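Local atomic coordinates of histidine kinase (Methanosarcina mazei, PDB entry 3LI9), a protein that probably senses an extracellular signal through this domain and passes it to a cytoplasmic kinase that phosphorylates a histidine at the expense of ATP. Residues Glu141-Phe144 / Phe149-Ser152. Residues are numbered along the deposited sequence; the frame is centred on the assembly and turned at random.
With BTB (2-[bis-(2-hydroxy-ethyl)-amino]-2-hydroxymethyl-propane-1,3-diol), chain B.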
ATOM      1  N   GLU A 141       3.261   1.587  -4.892  1.00 19.36           N
ATOM      2  CA  GLU A 141       4.093   2.304  -3.938  1.00 20.49           C
ATOM      3  C   GLU A 141       3.186   3.372  -3.297  1.00 17.74           C
ATOM      4  O   GLU A 141       2.243   3.793  -3.943  1.00 17.18           O
ATOM      5  CB  GLU A 141       5.299   2.862  -4.698  1.00 23.14           C
ATOM      6  CG  GLU A 141       6.410   1.682  -4.719  1.00 28.83           C
ATOM      7  CD  GLU A 141       6.962   1.314  -3.285  1.00 34.69           C
ATOM      8  OE1 GLU A 141       7.750   2.162  -2.841  1.00 34.68           O
ATOM      9  OE2 GLU A 141       6.653   0.215  -2.604  1.00 23.82           O
ATOM     10  N   PRO A 142       3.423   3.703  -2.025  1.00 17.83           N
ATOM     11  CA  PRO A 142       2.585   4.731  -1.376  1.00 16.10           C
ATOM     12  C   PRO A 142       2.682   6.061  -2.098  1.00 17.50           C
ATOM     13  O   PRO A 142       3.704   6.382  -2.766  1.00 15.68           O
ATOM     14  CB  PRO A 142       3.201   4.857   0.023  1.00 16.13           C
ATOM     15  CG  PRO A 142       4.752   4.541  -0.271  1.00 23.13           C
ATOM     16  CD  PRO A 142       4.463   3.248  -1.087  1.00 19.99           C
ATOM     17  N   TYR A 143       1.617   6.835  -1.996  1.00 15.18           N
ATOM     18  CA  TYR A 143       1.560   8.111  -2.762  1.00 15.35           C
ATOM     19  C   TYR A 143       0.586   9.027  -2.085  1.00 15.26           C
ATOM     20  O   TYR A 143      -0.277   8.641  -1.241  1.00 13.22           O
ATOM     21  CB  TYR A 143       1.153   7.851  -4.214  1.00 14.62           C
ATOM     22  CG  TYR A 143      -0.215   7.220  -4.361  1.00 15.45           C
ATOM     23  CD1 TYR A 143      -1.389   8.015  -4.500  1.00 14.79           C
ATOM     24  CD2 TYR A 143      -0.338   5.806  -4.334  1.00 16.41           C
ATOM     25  CE1 TYR A 143      -2.662   7.377  -4.610  1.00 18.37           C
ATOM     26  CE2 TYR A 143      -1.574   5.173  -4.484  1.00 16.93           C
ATOM     27  CZ  TYR A 143      -2.721   5.969  -4.588  1.00 19.95           C
ATOM     28  OH  TYR A 143      -3.940   5.395  -4.737  1.00 19.92           O
ATOM     29  N   PHE A 144       0.707  10.306  -2.442  1.00 15.31           N
ATOM     30  CA  PHE A 144      -0.325  11.236  -1.998  1.00 15.83           C
ATOM     31  C   PHE A 144      -1.356  11.480  -3.096  1.00 15.13           C
ATOM     32  O   PHE A 144      -1.001  11.562  -4.290  1.00 16.20           O
ATOM     33  CB  PHE A 144       0.339  12.590  -1.707  1.00 15.32           C
ATOM     34  CG  PHE A 144       1.134  12.605  -0.446  1.00 14.62           C
ATOM     35  CD1 PHE A 144       0.505  12.777   0.742  1.00 19.41           C
ATOM     36  CD2 PHE A 144       2.520  12.383  -0.474  1.00 19.31           C
ATOM     37  CE1 PHE A 144       1.204  12.763   1.982  1.00 20.16           C
ATOM     38  CE2 PHE A 144       3.227  12.382   0.780  1.00 18.17           C
ATOM     39  CZ  PHE A 144       2.557  12.576   1.980  1.00 18.75           C
ATOM     40  N   PHE A 149      -2.178  10.490   2.167  1.00 12.84           N
ATOM     41  CA  PHE A 149      -1.117   9.476   1.981  1.00 13.32           C
ATOM     42  C   PHE A 149      -1.788   8.103   1.994  1.00 11.07           C
ATOM     43  O   PHE A 149      -2.517   7.794   2.941  1.00 12.69           O
ATOM     44  CB  PHE A 149      -0.146   9.597   3.161  1.00 11.90           C
ATOM     45  CG  PHE A 149       1.195   8.866   2.872  1.00 13.50           C
ATOM     46  CD1 PHE A 149       1.807   8.951   1.639  1.00 13.86           C
ATOM     47  CD2 PHE A 149       1.715   8.057   3.851  1.00 17.85           C
ATOM     48  CE1 PHE A 149       3.042   8.262   1.408  1.00 15.52           C
ATOM     49  CE2 PHE A 149       2.895   7.383   3.652  1.00 18.07           C
ATOM     50  CZ  PHE A 149       3.510   7.436   2.446  1.00 12.19           C
HETATM   51  N   MSE A 150      -1.588   7.337   0.936  1.00 12.19           N
HETATM   52  CA  MSE A 150      -2.247   6.047   0.785  1.00 12.59           C
HETATM   53  C   MSE A 150      -1.466   5.079  -0.096  1.00 13.48           C
HETATM   54  O   MSE A 150      -0.419   5.391  -0.678  1.00 14.05           O
HETATM   55  CB  MSE A 150      -3.634   6.250   0.178  1.00 13.47           C
HETATM   56  CG  MSE A 150      -3.590   6.866  -1.197  1.00 13.95           C
HETATM   57 SE   MSE A 150      -5.479   7.222  -1.837  1.00 20.13          SE
HETATM   58  CE  MSE A 150      -5.839   8.762  -0.760  1.00 17.44           C
ATOM     59  N   VAL A 151      -1.978   3.851  -0.076  1.00 13.51           N
ATOM     60  CA  VAL A 151      -1.532   2.860  -1.054  1.00 14.72           C
ATOM     61  C   VAL A 151      -2.763   2.202  -1.670  1.00 15.48           C
ATOM     62  O   VAL A 151      -3.822   2.199  -1.055  1.00 14.60           O
ATOM     63  CB  VAL A 151      -0.634   1.822  -0.328  1.00 14.54           C
ATOM     64  CG1 VAL A 151      -1.386   0.928   0.678  1.00 17.98           C
ATOM     65  CG2 VAL A 151       0.252   1.097  -1.297  1.00 20.84           C
ATOM     66  N   SER A 152      -2.594   1.629  -2.862  1.00 13.29           N
ATOM     67  CA  SER A 152      -3.707   0.941  -3.510  1.00 13.83           C
ATOM     68  C   SER A 152      -3.416  -0.526  -3.700  1.00 13.49           C
ATOM     69  O   SER A 152      -2.305  -0.860  -4.111  1.00 15.12           O
ATOM     70  CB  SER A 152      -3.895   1.585  -4.928  1.00 15.96           C
ATOM     71  OG  SER A 152      -5.131   1.148  -5.424  1.00 29.86           O
TER
HETATM   72  C1  BTB B   1      -7.108   7.142 -10.488  1.00 36.98           C
HETATM   73  O1  BTB B   1      -8.438   7.701 -10.255  1.00 32.34           O
HETATM   74  C2  BTB B   1      -6.131   7.310  -9.291  1.00 37.73           C
HETATM   75  C3  BTB B   1      -6.103   8.798  -9.077  1.00 41.68           C
HETATM   76  O3  BTB B   1      -7.419   9.160  -9.509  1.00 47.31           O
HETATM   77  C4  BTB B   1      -4.744   6.873  -9.623  1.00 37.16           C
HETATM   78  O4  BTB B   1      -4.118   6.799  -8.332  1.00 40.14           O
HETATM   79  N   BTB B   1      -6.527   6.547  -8.054  1.00 31.37           N
HETATM   80  C5  BTB B   1      -7.434   7.364  -7.266  1.00 27.63           C
HETATM   81  C6  BTB B   1      -6.801   7.738  -5.909  1.00 25.29           C
HETATM   82  O6  BTB B   1      -6.195   6.623  -5.322  1.00 26.89           O
HETATM   83  C7  BTB B   1      -7.157   5.310  -8.572  1.00 27.57           C
HETATM   84  C8  BTB B   1      -7.348   4.166  -7.548  1.00 25.11           C
HETATM   85  O8  BTB B   1      -6.226   3.962  -6.721  1.00 25.62           O
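Y143 and M150 face each other as an antiparallel hydrogen-bonded pair. Y143 N donates a hydrogen bond to M150 O at 2.8 Å, and M150 N donates one to Y143 O at 2.9 Å. The same two carbonyls also receive CA-H...O contacts from P142 and F149. Residue 150 is selenomethionine. Its CG lies over one face of the Y143 ring, 3.9 Å from the centroid, as a CH-pi contact. SE sits obliquely to that ring, a Met-aromatic contact. With chi1 of Y143 at 61°, CG stands between the backbone N and the carbonyl carbon, and the ring reaches across the partner strand. Y143 OH lies 2.6 Å from O6 of BTB, probably picked up from the crystallisation liquor. Replacing the tyrosine by an alanine is likely to strip the M150 side chain of its aromatic neighbour and BTB O6 of its phenol partner.

The opposite face carries F144 and F149, and P142 lies alongside the F149 ring. The tight part is around buried F149: its CZ packs 3.6 Å from P142 CB, and I210 adds a further contact. F144 is on the solvent side. It is exposed, yet its CE1 still packs 3.6 Å from F149 CB. Its ring has F149 CD1 over its centre, and the two ring planes are 35° apart. V151 bonds through its backbone to V171 of strand 162-172, which ties the hairpin into the larger sheet. D170 of that strand also binds BTB, so Y143 and D170 meet the same molecule. This is a short beta hairpin beside the BTB site in the extracellular Cache (PDC-fold) sensor domain.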